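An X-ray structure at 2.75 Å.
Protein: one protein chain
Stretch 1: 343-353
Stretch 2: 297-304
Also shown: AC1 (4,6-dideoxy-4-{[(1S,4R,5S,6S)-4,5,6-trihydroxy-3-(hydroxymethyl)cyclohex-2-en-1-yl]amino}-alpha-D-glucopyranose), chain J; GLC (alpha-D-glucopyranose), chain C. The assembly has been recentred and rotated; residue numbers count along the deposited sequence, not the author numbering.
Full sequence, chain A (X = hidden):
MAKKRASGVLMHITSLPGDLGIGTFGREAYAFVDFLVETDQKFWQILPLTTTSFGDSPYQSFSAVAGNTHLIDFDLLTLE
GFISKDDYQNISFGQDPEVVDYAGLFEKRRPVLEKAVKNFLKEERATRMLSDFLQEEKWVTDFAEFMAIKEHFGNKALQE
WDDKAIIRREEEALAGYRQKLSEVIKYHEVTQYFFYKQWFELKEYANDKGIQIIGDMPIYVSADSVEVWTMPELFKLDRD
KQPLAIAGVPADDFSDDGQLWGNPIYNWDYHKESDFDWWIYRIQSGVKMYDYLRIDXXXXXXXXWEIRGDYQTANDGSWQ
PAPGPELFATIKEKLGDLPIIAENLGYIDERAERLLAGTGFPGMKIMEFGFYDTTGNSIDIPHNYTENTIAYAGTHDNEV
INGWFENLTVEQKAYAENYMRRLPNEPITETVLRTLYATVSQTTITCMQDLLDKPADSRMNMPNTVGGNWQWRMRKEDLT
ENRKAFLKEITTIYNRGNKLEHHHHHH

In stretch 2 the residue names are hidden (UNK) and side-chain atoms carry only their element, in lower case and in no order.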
ATOM      1  N   GLU A 343       9.191  -7.934  -2.689  1.00 44.07           N
ATOM      2  CA  GLU A 343       9.005  -7.282  -3.984  1.00 50.26           C
ATOM      3  C   GLU A 343      10.388  -6.957  -4.541  1.00 51.25           C
ATOM      4  O   GLU A 343      10.985  -5.940  -4.192  1.00 49.85           O
ATOM      5  CB  GLU A 343       8.144  -6.030  -3.819  1.00 50.96           C
ATOM      6  CG  GLU A 343       7.501  -5.519  -5.102  1.00 52.96           C
ATOM      7  CD  GLU A 343       8.334  -4.433  -5.786  1.00 67.93           C
ATOM      8  OE1 GLU A 343       8.853  -4.689  -6.887  1.00 67.75           O
ATOM      9  OE2 GLU A 343       8.474  -3.310  -5.243  1.00 68.94           O
ATOM     10  N   ASN A 344      10.907  -7.808  -5.426  1.00 55.97           N
ATOM     11  CA  ASN A 344      12.298  -7.644  -5.842  1.00 50.10           C
ATOM     12  C   ASN A 344      12.435  -7.264  -7.310  1.00 53.65           C
ATOM     13  O   ASN A 344      13.279  -7.808  -8.026  1.00 58.70           O
ATOM     14  CB  ASN A 344      13.087  -8.919  -5.550  1.00 55.04           C
ATOM     15  CG  ASN A 344      12.531 -10.130  -6.267  1.00 52.08           C
ATOM     16  OD1 ASN A 344      11.335 -10.221  -6.541  1.00 51.06           O
ATOM     17  ND2 ASN A 344      13.406 -11.070  -6.577  1.00 50.48           N
ATOM     18  N   LEU A 345      11.623  -6.322  -7.768  1.00 56.51           N
ATOM     19  CA  LEU A 345      11.638  -5.915  -9.162  1.00 57.41           C
ATOM     20  C   LEU A 345      12.698  -4.848  -9.396  1.00 59.99           C
ATOM     21  O   LEU A 345      12.809  -3.893  -8.626  1.00 66.06           O
ATOM     22  CB  LEU A 345      10.265  -5.399  -9.574  1.00 62.78           C
ATOM     23  CG  LEU A 345       9.284  -6.562  -9.744  1.00 60.64           C
ATOM     24  CD1 LEU A 345       7.896  -6.146  -9.303  1.00 59.39           C
ATOM     25  CD2 LEU A 345       9.279  -7.070 -11.197  1.00 55.39           C
ATOM     26  N   GLY A 346      13.482  -5.028 -10.444  1.00 66.78           N
ATOM     27  CA  GLY A 346      14.419  -4.000 -10.879  1.00 64.10           C
ATOM     28  C   GLY A 346      15.796  -4.144 -10.263  1.00 57.23           C
ATOM     29  O   GLY A 346      15.966  -4.645  -9.151  1.00 58.85           O
ATOM     30  N   TYR A 347      16.802  -3.705 -11.027  1.00 51.07           N
ATOM     31  CA  TYR A 347      18.145  -3.437 -10.512  1.00 48.81           C
ATOM     32  C   TYR A 347      18.688  -4.630  -9.746  1.00 51.48           C
ATOM     33  O   TYR A 347      19.410  -4.488  -8.755  1.00 53.50           O
ATOM     34  CB  TYR A 347      18.162  -2.169  -9.645  1.00 50.30           C
ATOM     35  CG  TYR A 347      17.427  -1.007 -10.292  1.00 54.46           C
ATOM     36  CD1 TYR A 347      18.060  -0.183 -11.212  1.00 58.38           C
ATOM     37  CD2 TYR A 347      16.094  -0.754 -10.004  1.00 51.87           C
ATOM     38  CE1 TYR A 347      17.389   0.851 -11.816  1.00 61.41           C
ATOM     39  CE2 TYR A 347      15.423   0.261 -10.610  1.00 50.31           C
ATOM     40  CZ  TYR A 347      16.067   1.066 -11.505  1.00 59.94           C
ATOM     41  OH  TYR A 347      15.379   2.094 -12.094  1.00 63.56           O
ATOM     42  N   ILE A 348      18.326  -5.825 -10.200  1.00 53.65           N
ATOM     43  CA  ILE A 348      18.757  -7.039  -9.520  1.00 57.44           C
ATOM     44  C   ILE A 348      20.243  -7.267  -9.788  1.00 55.01           C
ATOM     45  O   ILE A 348      20.697  -7.273 -10.936  1.00 49.35           O
ATOM     46  CB  ILE A 348      17.908  -8.242  -9.955  1.00 58.06           C
ATOM     47  CG1 ILE A 348      16.500  -8.126  -9.343  1.00 67.00           C
ATOM     48  CG2 ILE A 348      18.592  -9.553  -9.567  1.00 57.45           C
ATOM     49  CD1 ILE A 348      15.639  -9.385  -9.465  1.00 63.81           C
ATOM     50  N   ASP A 349      21.007  -7.397  -8.713  1.00 48.89           N
ATOM     51  CA  ASP A 349      22.397  -7.800  -8.747  1.00 55.31           C
ATOM     52  C   ASP A 349      22.552  -8.901  -7.711  1.00 55.66           C
ATOM     53  O   ASP A 349      21.642  -9.147  -6.911  1.00 53.59           O
ATOM     54  CB  ASP A 349      23.345  -6.608  -8.482  1.00 61.07           C
ATOM     55  CG  ASP A 349      23.376  -6.172  -7.010  1.00 59.22           C
ATOM     56  OD1 ASP A 349      22.335  -5.723  -6.479  1.00 59.90           O
ATOM     57  OD2 ASP A 349      24.456  -6.290  -6.381  1.00 61.70           O
ATOM     58  N   GLU A 350      23.708  -9.574  -7.734  1.00 47.06           N
ATOM     59  CA  GLU A 350      23.859 -10.789  -6.942  1.00 48.44           C
ATOM     60  C   GLU A 350      23.782 -10.534  -5.439  1.00 48.00           C
ATOM     61  O   GLU A 350      23.566 -11.481  -4.677  1.00 54.40           O
ATOM     62  CB  GLU A 350      25.155 -11.522  -7.336  1.00 55.60           C
ATOM     63  CG  GLU A 350      24.889 -12.746  -8.263  1.00 66.12           C
ATOM     64  CD  GLU A 350      24.625 -12.368  -9.737  1.00 69.71           C
ATOM     65  OE1 GLU A 350      24.306 -13.273 -10.543  1.00 74.12           O
ATOM     66  OE2 GLU A 350      24.737 -11.182 -10.102  1.00 67.33           O
ATOM     67  N   ARG A 351      23.930  -9.290  -4.989  1.00 56.17           N
ATOM     68  CA  ARG A 351      23.652  -9.010  -3.576  1.00 57.53           C
ATOM     69  C   ARG A 351      22.167  -9.179  -3.258  1.00 48.03           C
ATOM     70  O   ARG A 351      21.804  -9.747  -2.217  1.00 44.15           O
ATOM     71  CB  ARG A 351      24.125  -7.603  -3.198  1.00 54.09           C
ATOM     72  CG  ARG A 351      25.620  -7.516  -2.966  1.00 45.70           C
ATOM     73  CD  ARG A 351      26.128  -6.064  -2.732  1.00 48.51           C
ATOM     74  NE  ARG A 351      27.556  -6.097  -2.442  1.00 39.85           N
ATOM     75  CZ  ARG A 351      28.063  -6.548  -1.301  1.00 45.23           C
ATOM     76  NH1 ARG A 351      27.257  -6.954  -0.323  1.00 43.92           N
ATOM     77  NH2 ARG A 351      29.376  -6.588  -1.133  1.00 47.02           N
ATOM     78  N   ALA A 352      21.295  -8.724  -4.167  1.00 46.86           N
ATOM     79  CA  ALA A 352      19.851  -8.889  -3.988  1.00 53.07           C
ATOM     80  C   ALA A 352      19.424 -10.354  -4.070  1.00 52.10           C
ATOM     81  O   ALA A 352      18.548 -10.807  -3.306  1.00 50.98           O
ATOM     82  CB  ALA A 352      19.101  -8.065  -5.037  1.00 51.77           C
ATOM     83  N   GLU A 353      20.014 -11.107  -5.007  1.00 49.96           N
ATOM     84  CA  GLU A 353      19.678 -12.518  -5.117  1.00 49.30           C
ATOM     85  C   GLU A 353      20.150 -13.294  -3.891  1.00 44.46           C
ATOM     86  O   GLU A 353      19.477 -14.243  -3.452  1.00 43.24           O
ATOM     87  CB  GLU A 353      20.262 -13.089  -6.402  1.00 51.72           C
ATOM     88  CG  GLU A 353      19.643 -12.517  -7.678  1.00 62.74           C
ATOM     89  CD  GLU A 353      20.296 -13.062  -8.963  1.00 78.05           C
ATOM     90  OE1 GLU A 353      21.514 -12.838  -9.169  1.00 79.51           O
ATOM     91  OE2 GLU A 353      19.593 -13.718  -9.767  1.00 72.56           O
ATOM     92  N   UNK A 297       9.896  -2.730  -2.516  1.00 53.32           N
ATOM     93  CA  UNK A 297      11.242  -2.291  -2.908  1.00 53.32           C
ATOM     94  C   UNK A 297      12.332  -3.005  -2.109  1.00 49.96           C
ATOM     95  O   UNK A 297      13.133  -2.396  -1.396  1.00 46.87           O
ATOM     96  c   UNK A 297      11.382  -0.781  -2.761  1.00 46.08           C
ATOM     97  n   UNK A 297      14.513   0.728  -3.930  1.00 50.36           N
ATOM     98  n   UNK A 297      12.823  -0.298  -4.764  1.00 44.68           N
ATOM     99  c   UNK A 297      13.976   0.282  -5.052  1.00 49.55           C
ATOM    100  c   UNK A 297      13.679   0.416  -2.884  1.00 49.99           C
ATOM    101  c   UNK A 297      12.608  -0.231  -3.406  1.00 45.60           C
ATOM    102  N   UNK A 298      12.335  -4.330  -2.248  1.00 47.16           N
ATOM    103  CA  UNK A 298      13.288  -5.183  -1.552  1.00 43.85           C
ATOM    104  C   UNK A 298      14.724  -4.831  -1.926  1.00 42.09           C
ATOM    105  O   UNK A 298      15.649  -5.016  -1.116  1.00 39.78           O
ATOM    106  c   UNK A 298      12.958  -6.646  -1.889  1.00 43.32           C
ATOM    107  c   UNK A 298      13.392  -7.627  -0.848  1.00 37.47           C
ATOM    108  c   UNK A 298      14.403  -8.538  -1.124  1.00 31.71           C
ATOM    109  c   UNK A 298      13.192  -8.539   1.363  1.00 39.17           C
ATOM    110  c   UNK A 298      14.214  -9.451   1.070  1.00 40.80           C
ATOM    111  c   UNK A 298      12.793  -7.638   0.404  1.00 36.40           C
ATOM    112  c   UNK A 298      14.817  -9.440  -0.178  1.00 36.22           C
ATOM    113  N   UNK A 299      14.924  -4.323  -3.145  1.00 43.49           N
ATOM    114  CA  UNK A 299      16.244  -3.870  -3.567  1.00 46.83           C
ATOM    115  C   UNK A 299      16.854  -2.923  -2.539  1.00 46.12           C
ATOM    116  O   UNK A 299      18.055  -2.992  -2.244  1.00 42.74           O
ATOM    117  c   UNK A 299      18.562  -3.851  -5.356  1.00 47.28           C
ATOM    118  c   UNK A 299      16.142  -3.186  -4.935  1.00 46.78           C
ATOM    119  c   UNK A 299      17.492  -2.767  -5.543  1.00 49.01           C
ATOM    120  c   UNK A 299      19.920  -3.320  -5.651  1.00 43.02           C
ATOM    121  n   UNK A 299      19.787  -2.502  -6.861  1.00 44.91           N
ATOM    122  N   UNK A 300      16.025  -2.060  -1.955  1.00 43.75           N
ATOM    123  CA  UNK A 300      16.477  -1.074  -0.992  1.00 46.51           C
ATOM    124  C   UNK A 300      17.110  -1.649   0.255  1.00 44.95           C
ATOM    125  O   UNK A 300      17.737  -0.888   1.007  1.00 43.36           O
ATOM    126  N   UNK A 301      16.961  -2.955   0.504  1.00 44.85           N
ATOM    127  CA  UNK A 301      17.622  -3.575   1.647  1.00 44.58           C
ATOM    128  C   UNK A 301      18.992  -4.141   1.301  1.00 43.35           C
ATOM    129  O   UNK A 301      19.748  -4.488   2.210  1.00 42.34           O
ATOM    130  c   UNK A 301      13.195  -3.334   2.739  1.00 45.52           C
ATOM    131  c   UNK A 301      13.240  -2.901   4.054  1.00 47.18           C
ATOM    132  c   UNK A 301      15.531  -3.617   4.200  1.00 43.03           C
ATOM    133  c   UNK A 301      15.494  -4.072   2.891  1.00 42.15           C
ATOM    134  c   UNK A 301      14.324  -3.908   2.159  1.00 46.22           C
ATOM    135  c   UNK A 301      16.713  -4.650   2.256  1.00 41.05           C
ATOM    136  c   UNK A 301      14.414  -3.036   4.789  1.00 45.37           C
ATOM    137  N   UNK A 302      19.343  -4.219   0.018  1.00 45.07           N
ATOM    138  CA  UNK A 302      20.694  -4.572  -0.393  1.00 48.02           C
ATOM    139  C   UNK A 302      21.506  -3.347  -0.805  1.00 50.38           C
ATOM    140  O   UNK A 302      22.633  -3.160  -0.340  1.00 49.03           O
ATOM    141  o   UNK A 302      20.384  -4.968  -2.792  1.00 48.34           O
ATOM    142  c   UNK A 302      20.645  -5.594  -1.540  1.00 45.29           C
ATOM    143  N   UNK A 303      20.939  -2.508  -1.669  1.00 49.11           N
ATOM    144  CA  UNK A 303      21.602  -1.326  -2.215  1.00 48.43           C
ATOM    145  C   UNK A 303      20.497  -0.350  -2.594  1.00 49.88           C
ATOM    146  O   UNK A 303      19.700  -0.660  -3.483  1.00 47.82           O
ATOM    147  c   UNK A 303      22.439  -1.663  -3.463  1.00 45.96           C
ATOM    148  c   UNK A 303      23.708  -2.451  -3.153  1.00 55.26           C
ATOM    149  o   UNK A 303      23.852  -3.605  -3.662  1.00 54.04           O
ATOM    150  o   UNK A 303      24.579  -1.900  -2.439  1.00 52.31           O
ATOM    151  N   UNK A 304      20.439   0.816  -1.948  1.00 49.75           N
ATOM    152  CA  UNK A 304      19.445   1.826  -2.306  1.00 49.16           C
ATOM    153  C   UNK A 304      20.091   2.993  -3.047  1.00 50.04           C
ATOM    154  O   UNK A 304      21.276   3.300  -2.872  1.00 48.02           O
ATOM    155  c   UNK A 304      21.270   4.442   1.606  1.00 46.93           C
ATOM    156  o   UNK A 304      22.121   5.042   2.490  1.00 52.67           O
ATOM    157  c   UNK A 304      18.685   2.367  -1.086  1.00 47.69           C
ATOM    158  c   UNK A 304      21.192   3.074   1.645  1.00 53.89           C
ATOM    159  c   UNK A 304      19.573   3.112  -0.139  1.00 49.67           C
ATOM    160  c   UNK A 304      20.352   2.419   0.777  1.00 54.15           C
ATOM    161  c   UNK A 304      20.525   5.167   0.695  1.00 45.99           C
ATOM    162  c   UNK A 304      19.670   4.498  -0.173  1.00 46.32           C
TER
HETATM  163  C1  AC1 J   2      11.839  -1.578 -14.727  1.00 81.65           C
HETATM  164  O2  AC1 J   2      13.357   0.313 -14.830  1.00 78.38           O
HETATM  165  C2  AC1 J   2      12.111  -0.143 -14.275  1.00 78.11           C
HETATM  166  C4A AC1 J   2       9.754  -0.356  -7.387  1.00 67.27           C
HETATM  167  C3  AC1 J   2      12.254  -0.126 -12.782  1.00 68.79           C
HETATM  168  O3  AC1 J   2      12.507   1.223 -12.411  1.00 73.77           O
HETATM  169  C4  AC1 J   2      10.966  -0.627 -12.127  1.00 73.11           C
HETATM  170  N4A AC1 J   2      11.106  -0.743 -10.674  1.00 70.29           N
HETATM  171  C5  AC1 J   2      10.609  -2.010 -12.631  1.00 72.54           C
HETATM  172  O5  AC1 J   2      10.584  -2.055 -14.094  1.00 74.56           O
HETATM  173  C6  AC1 J   2       9.252  -2.403 -12.010  1.00 60.50           C
HETATM  174  C1B AC1 J   2      10.893   0.496  -9.914  1.00 68.08           C
HETATM  175  C2B AC1 J   2      11.677   0.340  -8.650  1.00 65.36           C
HETATM  176  O2B AC1 J   2      13.004  -0.027  -9.028  1.00 75.18           O
HETATM  177  C3B AC1 J   2      11.085  -0.797  -7.858  1.00 61.28           C
HETATM  178  O3B AC1 J   2      11.858  -1.045  -6.692  1.00 61.21           O
HETATM  179  O4  AC1 J   2       9.116  -1.455  -6.704  1.00 65.60           O
HETATM  180  C5B AC1 J   2       8.980   0.140  -8.450  1.00 68.53           C
HETATM  181  C7B AC1 J   2       9.536   0.609  -9.642  1.00 70.44           C
HETATM  182  C6B AC1 J   2       7.482   0.235  -8.247  1.00 65.92           C
HETATM  183  O6B AC1 J   2       7.127  -0.817  -7.347  1.00 68.61           O
HETATM  184  C1  GLC C   1      14.343  -6.115 -15.973  1.00 87.15           C
HETATM  185  C2  GLC C   1      13.711  -5.945 -14.547  1.00 90.49           C
HETATM  186  C3  GLC C   1      12.696  -4.785 -14.525  1.00 85.43           C
HETATM  187  C4  GLC C   1      13.568  -3.561 -14.868  1.00 87.30           C
HETATM  188  C5  GLC C   1      13.930  -3.698 -16.371  1.00 97.92           C
HETATM  189  C6  GLC C   1      14.485  -2.387 -16.952  1.00 95.02           C
HETATM  190  O1  GLC C   1      13.378  -6.629 -16.904  1.00 86.37           O
HETATM  191  O2  GLC C   1      13.112  -7.169 -14.054  1.00 88.67           O
HETATM  192  O3  GLC C   1      12.078  -4.701 -13.230  1.00 75.77           O
HETATM  193  O4  GLC C   1      13.069  -2.248 -14.415  1.00 85.35           O
HETATM  194  O5  GLC C   1      14.885  -4.839 -16.472  1.00 98.32           O
HETATM  195  O6  GLC C   1      14.001  -2.137 -18.282  1.00 88.23           O

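Position 297 carries one carbon followed by a five-membered ring of three carbons and two nitrogens, an imidazole. The CA-to-CB bond points away from stretch 1, and the contact is made by the backbone instead: backbone N of 297 donates to Glu343 OE2 at 3.1 Å with an N-H...acceptor angle of 159°. The ring identifies His297. At chi1 -168° (t), it has its edge near AC1 O3B; that approach is too short in the model to support a bonding claim.

At position 298 one carbon leads to a ring of six carbons with no heteroatom. The backbone N of 298 donates to Glu343 O at 2.9 Å and 157°, and CB of 298 lies 4.1 Å from Asn344 CA, where the two stretches come close, CA of 298 lying 5.0 Å from Asn344 CA. An unsubstituted six-carbon ring on a single methylene identifies Phe298. Its CB points toward stretch 1, but the end of the side chain leads away.

Position 299 has four carbons in an unbranched row ending in nitrogen. The terminal nitrogen of 299 sits 2.8 Å from Tyr347 O, and the carbon bearing it is 3.5 Å from Asp349 OD1. This chain is a lysine, Lys299, and NZ donates to Tyr347 O. Asp349 OD1 is 4.1 Å from Lys299 NZ, beyond salt-bridge range, so the carboxylate can offer only a longer-range electrostatic contribution.

Position 300 has no side-chain atoms and makes no contact with stretch 1; it is Gly300. An ideal CB on Gly300 would lie 2.9 Å from His297 CD2, a clash within the turn.

Position 301 again shows one carbon and a ring of six carbons. Its side chain is out of reach of stretch 1. The bare ring makes it Phe301.

Position 302 bears one carbon and one oxygen. The oxygen of 302 is 4.0 Å from Ala352 CB, and CB of 302 is 4.3 Å from Arg351 CB. A two-atom side chain ending in oxygen gives Ser302; at chi1 80° (p), Ser302 OG donates back to Lys299 O at 3.1 Å.

Position 303 has two carbons, the second carrying two oxygens. One of the two oxygens of 303 lies 3.5 Å from Arg351 CD and 3.8 Å from Asp349 OD1, the latter a close approach of like charges. This short carboxylate is Asp303, and the oxygen is OD2.

Position 304 has one carbon and a six-carbon ring bearing an oxygen, with no contact with stretch 1. The phenol makes it Tyr304.

The contact buries 506 Å², both sides summed, and is anchored by three hydrogen bonds. Two bring the backbone of His297 and Phe298 to Glu343, using its side chain and carbonyl respectively. The third uses the length of Lys299, which has the largest covered area at 89 Å², to reach the carbonyl of Tyr347. Beyond it, the helix beginning at Glu350 packs against Ser302 and Asp303 mainly through Arg351 and Ala352, while Asp349 caps that helix, its OD2 accepting a weak bond from Arg351 N at 3.3 Å.

Stretch 2 297-304: HFKGFSDY
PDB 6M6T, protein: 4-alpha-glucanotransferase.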